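Local coordinates for antigen TpF1 (Treponema pallidum, PDB 2FJC), which binds ferric iron as a Dps-family mini-ferritin, probably oxidising iron at sites between paired subunits for storage inside its dodecameric shell, at the Fe (III) ion site. Residues are numbered along the deposited sequence; one frame, centred on the assembly and turned at random. Chains: chain A/B, Antigen TpF1.

The Fe (III) ion site. Residues chain A 36-37, 48, 55; chain B 63, 67. With FE (Fe (III) ion), chain C.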
loop_
_atom_site.group_PDB
_atom_site.type_symbol
_atom_site.label_atom_id
_atom_site.label_comp_id
_atom_site.label_asym_id
_atom_site.label_seq_id
_atom_site.Cartn_x
_atom_site.Cartn_y
_atom_site.Cartn_z
ATOM N N HIS A 36 18.472 -13.693 21.188
ATOM C CA HIS A 36 18.366 -13.369 19.776
ATOM C C HIS A 36 19.726 -13.534 19.100
ATOM O O HIS A 36 19.824 -14.069 17.994
ATOM C CB HIS A 36 17.864 -11.921 19.636
ATOM C CG HIS A 36 17.730 -11.439 18.222
ATOM N ND1 HIS A 36 16.837 -11.990 17.322
ATOM C CD2 HIS A 36 18.330 -10.411 17.574
ATOM C CE1 HIS A 36 16.888 -11.316 16.187
ATOM N NE2 HIS A 36 17.786 -10.354 16.313
ATOM N N TRP A 37 20.773 -13.080 19.779
ATOM C CA TRP A 37 22.123 -13.153 19.249
ATOM C C TRP A 37 22.875 -14.461 19.462
ATOM O O TRP A 37 23.617 -14.902 18.583
ATOM C CB TRP A 37 22.985 -12.052 19.852
ATOM C CG TRP A 37 22.517 -10.682 19.584
ATOM C CD1 TRP A 37 21.963 -10.215 18.434
ATOM C CD2 TRP A 37 22.621 -9.560 20.469
ATOM N NE1 TRP A 37 21.714 -8.871 18.544
ATOM C CE2 TRP A 37 22.109 -8.440 19.783
ATOM C CE3 TRP A 37 23.100 -9.395 21.773
ATOM C CZ2 TRP A 37 22.060 -7.164 20.354
ATOM C CZ3 TRP A 37 23.055 -8.129 22.343
ATOM C CH2 TRP A 37 22.538 -7.028 21.632
ATOM N N HIS A 48 15.332 -16.847 15.961
ATOM C CA HIS A 48 16.014 -15.560 15.909
ATOM C C HIS A 48 14.953 -14.483 15.634
ATOM O O HIS A 48 14.911 -13.443 16.288
ATOM C CB HIS A 48 17.041 -15.589 14.764
ATOM C CG HIS A 48 17.817 -14.321 14.593
ATOM N ND1 HIS A 48 18.788 -13.917 15.483
ATOM C CD2 HIS A 48 17.797 -13.389 13.609
ATOM C CE1 HIS A 48 19.337 -12.791 15.054
ATOM N NE2 HIS A 48 18.753 -12.448 13.920
ATOM N N TYR A 55 10.971 -8.937 21.549
ATOM C CA TYR A 55 11.505 -7.720 22.124
ATOM C C TYR A 55 10.873 -6.464 21.550
ATOM O O TYR A 55 10.865 -5.424 22.200
ATOM C CB TYR A 55 13.052 -7.685 22.076
ATOM C CG TYR A 55 13.773 -7.611 20.735
ATOM C CD1 TYR A 55 13.612 -6.517 19.881
ATOM C CD2 TYR A 55 14.734 -8.573 20.394
ATOM C CE1 TYR A 55 14.397 -6.375 18.731
ATOM C CE2 TYR A 55 15.520 -8.445 19.254
ATOM C CZ TYR A 55 15.351 -7.344 18.428
ATOM O OH TYR A 55 16.154 -7.202 17.319
ATOM N N ASP B 63 21.548 -3.162 17.120
ATOM C CA ASP B 63 21.398 -4.497 16.593
ATOM C C ASP B 63 22.359 -4.861 15.454
ATOM O O ASP B 63 22.908 -5.964 15.458
ATOM C CB ASP B 63 19.937 -4.703 16.167
ATOM C CG ASP B 63 19.566 -6.177 16.034
ATOM O OD1 ASP B 63 19.809 -6.938 16.998
ATOM O OD2 ASP B 63 19.028 -6.575 14.971
ATOM N N GLU B 67 25.424 -7.692 15.747
ATOM C CA GLU B 67 25.472 -8.823 14.841
ATOM C C GLU B 67 26.760 -8.859 14.035
ATOM O O GLU B 67 27.199 -9.926 13.633
ATOM C CB GLU B 67 24.235 -8.824 13.940
ATOM C CG GLU B 67 22.962 -8.748 14.774
ATOM C CD GLU B 67 21.716 -9.102 14.006
ATOM O OE1 GLU B 67 21.491 -8.492 12.939
ATOM O OE2 GLU B 67 20.963 -9.986 14.479
HETATM FE FE FE C . 19.067 -8.623 15.123
#
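Two subunits build this inter-subunit ferroxidase centre of the Dps type: helix 8-38 of chain A brings A:His36 and A:Trp37, helix 44-71 of the same chain A:His48 and A:Tyr55, and helix 44-71 of chain B the acids B:Asp63 and B:Glu67, one helical turn apart. B:Asp63 OD2 binds FE at 2.1 Å, and its other carboxylate oxygen lies in a looser shell. B:Glu67, extended beyond CG, delivers OE2 to FE at 2.4 Å. From the opposite subunit A:His36 NE2 binds FE at 2.5 Å. Unequal angles of 124° (OD2-FE-OE2), 137° (OD2-FE-NE2) and 98° (OE2-FE-NE2) put FE close to the plane of these donors; water ligands may be unseen. A:His36 ND1 donates a bent bond to A:His48 O at 2.6 Å, helping hold NE2 toward the iron, which is skewed to the CD2 side. A:His48 ND1 returns a bond to A:His36 O at 2.7 Å. The nearly parallel imidazoles overlap with an offset, A:His36 CE1 over the A:His48 ring centre. The A:Tyr55 edge, at CE2, covers the other A:His36 face near its rim. Tip to tip and nearly coplanar with the B:Glu67 carboxylate, A:His48 keeps NE2 4.0 Å from FE, beyond bonding range. A:Trp37 NE1 donates to B:Asp63 OD1, the looser oxygen, at 3.1 Å from above the carboxylate plane, probably helping orient this ligand across the interface. The site thus holds iron between subunits, where family chemistry implies oxidation before storage.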